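Local atomic coordinates of CSP3 (PDB entry 5FIG), a protein that probably stores Cu(I) in the bacterial cytosol, binding many ions through the cysteines inside a four-helix bundle and so protecting the cell against copper toxicity. Residues B[13-17]-B[45-50]; B[63-68]-B[103-108]. All coordinates share one frame. Residues are numbered along the deposited sequence.

Contact 1 (B[13-17]-B[45-50])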
loop_
_atom_site.group_PDB
_atom_site.type_symbol
_atom_site.label_atom_id
_atom_site.label_comp_id
_atom_site.label_asym_id
_atom_site.label_seq_id
_atom_site.Cartn_x
_atom_site.Cartn_y
_atom_site.Cartn_z
ATOM N N ILE B 13 -4.334 7.640 -11.273
ATOM C CA ILE B 13 -4.888 8.470 -10.158
ATOM C C ILE B 13 -6.425 8.578 -10.334
ATOM O O ILE B 13 -7.191 8.482 -9.402
ATOM C CB ILE B 13 -4.193 9.840 -10.107
ATOM C CG1 ILE B 13 -2.741 9.658 -9.633
ATOM C CG2 ILE B 13 -4.966 10.811 -9.228
ATOM C CD1 ILE B 13 -1.868 10.846 -9.870
ATOM N N ASP B 14 -6.872 8.852 -11.587
ATOM C CA ASP B 14 -8.298 8.939 -11.861
ATOM C C ASP B 14 -9.037 7.640 -11.610
ATOM O O ASP B 14 -10.206 7.622 -11.213
ATOM C CB ASP B 14 -8.537 9.433 -13.327
ATOM C CG ASP B 14 -8.138 10.880 -13.555
ATOM O OD1 ASP B 14 -7.913 11.623 -12.611
ATOM O OD2 ASP B 14 -8.014 11.338 -14.703
ATOM N N CYS B 15 -8.385 6.526 -11.935
ATOM C CA CYS B 15 -8.984 5.231 -11.755
ATOM C C CYS B 15 -9.128 4.930 -10.239
ATOM O O CYS B 15 -10.128 4.395 -9.800
ATOM C CB CYS B 15 -8.180 4.191 -12.491
ATOM S SG CYS B 15 -8.924 2.561 -12.456
ATOM N N MET B 16 -8.088 5.221 -9.481
ATOM C CA MET B 16 -8.130 5.087 -8.009
ATOM C C MET B 16 -9.291 5.832 -7.442
ATOM O O MET B 16 -10.018 5.318 -6.612
ATOM C CB MET B 16 -6.855 5.601 -7.404
ATOM C CG MET B 16 -6.467 5.217 -6.028
ATOM S SD MET B 16 -5.010 6.219 -5.688
ATOM C CE MET B 16 -5.092 6.130 -3.921
ATOM N N LYS B 17 -9.432 7.090 -7.861
ATOM C CA LYS B 17 -10.526 7.888 -7.389
ATOM C C LYS B 17 -11.850 7.188 -7.682
ATOM O O LYS B 17 -12.726 7.111 -6.862
ATOM C CB LYS B 17 -10.479 9.269 -8.057
ATOM C CG LYS B 17 -11.599 10.189 -7.667
ATOM C CD LYS B 17 -11.449 11.548 -8.341
ATOM C CE LYS B 17 -12.602 12.434 -7.919
ATOM N NZ LYS B 17 -12.663 13.743 -8.631
ATOM N N CYS B 45 -8.224 -2.938 -7.501
ATOM C CA CYS B 45 -7.829 -2.054 -8.605
ATOM C C CYS B 45 -7.291 -0.720 -8.069
ATOM O O CYS B 45 -6.206 -0.287 -8.466
ATOM C CB CYS B 45 -9.019 -1.833 -9.496
ATOM S SG CYS B 45 -8.598 -0.892 -10.970
ATOM N N ALA B 46 -7.960 -0.179 -7.071
ATOM C CA ALA B 46 -7.437 1.055 -6.408
ATOM C C ALA B 46 -6.042 0.837 -5.826
ATOM O O ALA B 46 -5.123 1.677 -5.962
ATOM C CB ALA B 46 -8.350 1.500 -5.311
ATOM N N ASP B 47 -5.845 -0.323 -5.207
ATOM C CA ASP B 47 -4.541 -0.639 -4.620
ATOM C C ASP B 47 -3.428 -0.777 -5.658
ATOM O O ASP B 47 -2.298 -0.276 -5.477
ATOM C CB ASP B 47 -4.618 -1.899 -3.720
ATOM C CG ASP B 47 -5.482 -1.705 -2.456
ATOM O OD1 ASP B 47 -5.935 -0.578 -2.103
ATOM O OD2 ASP B 47 -5.649 -2.711 -1.729
ATOM N N ILE B 48 -3.692 -1.500 -6.745
ATOM C CA ILE B 48 -2.663 -1.682 -7.761
ATOM C C ILE B 48 -2.379 -0.387 -8.502
ATOM O O ILE B 48 -1.258 -0.184 -8.968
ATOM C CB ILE B 48 -2.976 -2.851 -8.753
ATOM C CG1 ILE B 48 -1.792 -3.253 -9.633
ATOM C CG2 ILE B 48 -4.105 -2.537 -9.712
ATOM C CD1 ILE B 48 -0.659 -3.919 -8.885
ATOM N N CYS B 49 -3.408 0.435 -8.689
ATOM C CA CYS B 49 -3.188 1.712 -9.345
ATOM C C CYS B 49 -2.229 2.586 -8.519
ATOM O O CYS B 49 -1.318 3.199 -9.100
ATOM C CB CYS B 49 -4.505 2.504 -9.563
ATOM S SG CYS B 49 -5.490 1.885 -10.948
ATOM N N ALA B 50 -2.410 2.589 -7.202
ATOM C CA ALA B 50 -1.498 3.306 -6.326
ATOM C C ALA B 50 -0.060 2.751 -6.490
ATOM O O ALA B 50 0.935 3.497 -6.511
ATOM C CB ALA B 50 -1.958 3.190 -4.901
#
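This is a buried antiparallel helix pair inside the cysteine-rich four-helix bundle of CSP3. The N-to-C directions of 13-17 and 45-50 differ by 156° and their axes approach to 8.5 Å; Met16 and Ala46 are the nearest pair, with CA atoms 4.4 Å apart. Ile13 opens the segment with its CA-to-CB bond directed away from 45-50, and its side chain packs on Ile13 of the second subunit. The CA-to-CB bond of Cys15, a t rotamer, points toward 45-50. Cys15 SG lies 3.8 Å from Cys45 SG and 3.8 Å from Cys49 SG, while Cys45 SG and Cys49 SG are 4.2 Å apart. The three sulfurs thus form a compact triangle, too wide for disulfides, and no metal occupies it in this apo form. Cys70 and Cys74 of helix 63-81 and Cys96 and Cys99 of helix 89-107 touch these side chains, extending the thiol lining. Such spacing is consistent with sulfurs that could share Cu(I) ions. Met16 makes the remaining apolar contacts and has the largest covered area here (72 Å²). In the conformer given (one of two deposited) its extended ttt chain runs alongside 45-50, with Met16 CG 3.8 Å from Ala46 O and 4.2 Å from Ala46 CB, CB 4.4 Å from Cys49 CB and SD 4.4 Å from Ala50 CB. The small alanines permit this approach, and Val53 of the second subunit also packs on Met16. The CA-to-CB bond of Lys17 points away from 45-50; Lys17 N donates to Ile13 O at 3.1 Å.

Contact 2 (B[63-68]-B[103-108]); sequences MKEICA and CRSMAA
Build two antiparallel segments: the first turns of helix 63-81 (63-68) against the chain's C-terminal end (103-108). The axes of 63-68 and 103-107 approach to 7.8 Å with 153° between their N-to-C directions. The register brings Lys64 CA to 4.2 Å from Ala107 CA and Cys67 CA to 5.1 Å from Cys103 CA. Residues 63-68 and 103-106 are helical (phi -54 to -66°, psi -36 to -47°), with Cys67 N donating to Met63 O (2.8 Å). The small Ala107 and Ala68 allow the close approach: Ala107 CB sits 3.9 Å from Ala68 CB and 4.3 Å from Cys67 CB. The CA-to-CB bonds of Cys67 and Cys103, both m, point toward the opposing segment, with Cys67 CB 4.3 Å from Cys103 CB; Cys67 SG is 3.9 Å from Met106 CB. Two methionines meet tip to tip, Met63 CE 3.5 Å from Met106 CE, with Met63 t, -95° (between wells), m and Met106 mmm. Side chain meets backbone where Ala107 CB lies 3.5 Å from Lys64 O and Cys103 CB 3.3 Å from Cys67 O. The polar link is terminal: Lys64, mttt, donates from NZ to Ala108 OXT at 2.7 Å, a salt bridge with the chain's own carboxylate. The Arg104 guanidinium forms salt bridges to Asp72 and Glu75 farther along helix 63-81. This is the open end of an antiparallel helical hairpin in a four-helix bundle, opposite the connection between its helices. Among neighbours, Met63 and Cys67 touch Met56 of helix 36-57, while Cys103 meets Cys8 and Cys12 of helix 6-27.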
loop_
_atom_site.group_PDB
_atom_site.type_symbol
_atom_site.label_atom_id
_atom_site.label_comp_id
_atom_site.label_asym_id
_atom_site.label_seq_id
_atom_site.Cartn_x
_atom_site.Cartn_y
_atom_site.Cartn_z
ATOM N N MET B 63 8.763 -1.444 -13.208
ATOM C CA MET B 63 7.642 -0.560 -13.554
ATOM C C MET B 63 6.778 -1.113 -14.696
ATOM O O MET B 63 5.552 -1.093 -14.630
ATOM C CB MET B 63 8.171 0.836 -13.918
ATOM C CG MET B 63 7.030 1.765 -14.239
ATOM S SD MET B 63 6.787 1.775 -16.015
ATOM C CE MET B 63 8.240 2.720 -16.612
ATOM N N LYS B 64 7.407 -1.600 -15.747
ATOM C CA LYS B 64 6.647 -2.113 -16.930
ATOM C C LYS B 64 5.775 -3.319 -16.570
ATOM O O LYS B 64 4.615 -3.380 -16.900
ATOM C CB LYS B 64 7.546 -2.398 -18.117
ATOM C CG LYS B 64 8.123 -1.136 -18.768
ATOM C CD LYS B 64 8.849 -1.415 -20.087
ATOM C CE LYS B 64 9.285 -0.094 -20.814
ATOM N NZ LYS B 64 9.789 -0.317 -22.213
ATOM N N GLU B 65 6.339 -4.228 -15.787
ATOM C CA GLU B 65 5.594 -5.394 -15.319
ATOM C C GLU B 65 4.461 -5.038 -14.377
ATOM O O GLU B 65 3.374 -5.597 -14.465
ATOM C CB GLU B 65 6.611 -6.414 -14.750
ATOM C CG GLU B 65 7.592 -6.908 -15.851
ATOM C CD GLU B 65 8.884 -6.074 -16.030
ATOM O OE1 GLU B 65 9.022 -4.917 -15.541
ATOM O OE2 GLU B 65 9.813 -6.621 -16.711
ATOM N N ILE B 66 4.699 -4.096 -13.467
ATOM C CA ILE B 66 3.673 -3.559 -12.596
ATOM C C ILE B 66 2.527 -2.888 -13.407
ATOM O O ILE B 66 1.331 -3.150 -13.180
ATOM C CB ILE B 66 4.243 -2.631 -11.506
ATOM C CG1 ILE B 66 5.089 -3.463 -10.544
ATOM C CG2 ILE B 66 3.094 -1.862 -10.774
ATOM C CD1 ILE B 66 5.962 -2.637 -9.624
ATOM N N CYS B 67 2.909 -2.064 -14.377
ATOM C CA CYS B 67 1.902 -1.469 -15.281
ATOM C C CYS B 67 1.095 -2.542 -16.049
ATOM O O CYS B 67 -0.132 -2.419 -16.190
ATOM C CB CYS B 67 2.537 -0.495 -16.262
ATOM S SG CYS B 67 2.938 1.049 -15.510
ATOM N N ALA B 68 1.752 -3.600 -16.518
ATOM C CA ALA B 68 1.029 -4.679 -17.195
ATOM C C ALA B 68 0.006 -5.337 -16.225
ATOM O O ALA B 68 -1.129 -5.635 -16.615
ATOM C CB ALA B 68 1.981 -5.701 -17.766
ATOM N N CYS B 103 -1.856 1.983 -19.302
ATOM C CA CYS B 103 -0.876 1.038 -18.686
ATOM C C CYS B 103 -0.298 0.079 -19.723
ATOM O O CYS B 103 0.892 -0.247 -19.642
ATOM C CB CYS B 103 -1.528 0.289 -17.526
ATOM S SG CYS B 103 -1.629 1.315 -16.036
ATOM N N ARG B 104 -1.113 -0.371 -20.672
ATOM C CA ARG B 104 -0.601 -1.273 -21.754
ATOM C C ARG B 104 0.467 -0.559 -22.581
ATOM O O ARG B 104 1.480 -1.148 -22.956
ATOM C CB ARG B 104 -1.758 -1.829 -22.628
ATOM C CG ARG B 104 -2.591 -2.869 -21.877
ATOM C CD ARG B 104 -3.369 -4.085 -22.413
ATOM N NE ARG B 104 -2.779 -4.944 -21.438
ATOM C CZ ARG B 104 -3.316 -5.714 -20.496
ATOM N NH1 ARG B 104 -4.614 -5.977 -20.394
ATOM N NH2 ARG B 104 -2.457 -6.270 -19.649
ATOM N N SER B 105 0.261 0.740 -22.847
ATOM C CA SER B 105 1.273 1.545 -23.542
ATOM C C SER B 105 2.557 1.668 -22.748
ATOM O O SER B 105 3.625 1.523 -23.294
ATOM C CB SER B 105 0.718 2.946 -23.801
ATOM O OG SER B 105 -0.451 2.803 -24.582
ATOM N N MET B 106 2.434 1.936 -21.448
ATOM C CA MET B 106 3.606 2.043 -20.560
ATOM C C MET B 106 4.360 0.736 -20.435
ATOM O O MET B 106 5.612 0.704 -20.400
ATOM C CB MET B 106 3.226 2.410 -19.162
ATOM C CG MET B 106 2.996 3.820 -18.869
ATOM S SD MET B 106 4.299 4.999 -19.250
ATOM C CE MET B 106 5.765 4.335 -18.564
ATOM N N ALA B 107 3.594 -0.358 -20.429
ATOM C CA ALA B 107 4.151 -1.700 -20.277
ATOM C C ALA B 107 4.929 -2.207 -21.486
ATOM O O ALA B 107 5.751 -3.116 -21.387
ATOM C CB ALA B 107 3.021 -2.682 -19.933
ATOM N N ALA B 108 4.647 -1.654 -22.680
ATOM C CA ALA B 108 5.326 -2.030 -23.897
ATOM C C ALA B 108 6.825 -1.728 -23.808
ATOM O O ALA B 108 7.662 -2.495 -24.271
ATOM C CB ALA B 108 4.702 -1.288 -25.078
ATOM O OXT ALA B 108 7.309 -0.774 -23.209
#

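Contact 1 comes first along the chain, closing before contact 2 opens, and pairs helix 6-27 with helix 36-57; contact 2 pairs helix 63-81 with helix 89-107. Together they therefore represent both hairpins of one four-helix bundle. Their centres are about 15 Å apart and their nearest atoms about 5 Å apart without touching. The centre of contact 1 lies about 5 Å, that of contact 2 about 13 Å, from the centre of the chain, so they sample the core and one end of the bundle. The Cys38–Cys81 disulfide ties helix 36-57 to the other end of helix 63-81. Asp47, Ile48, Glu65 and Ile66 meet the fourth subunit, so helices 36-57 and 63-81 join the assembly while cysteines face the bundle interior, as suits a copper store.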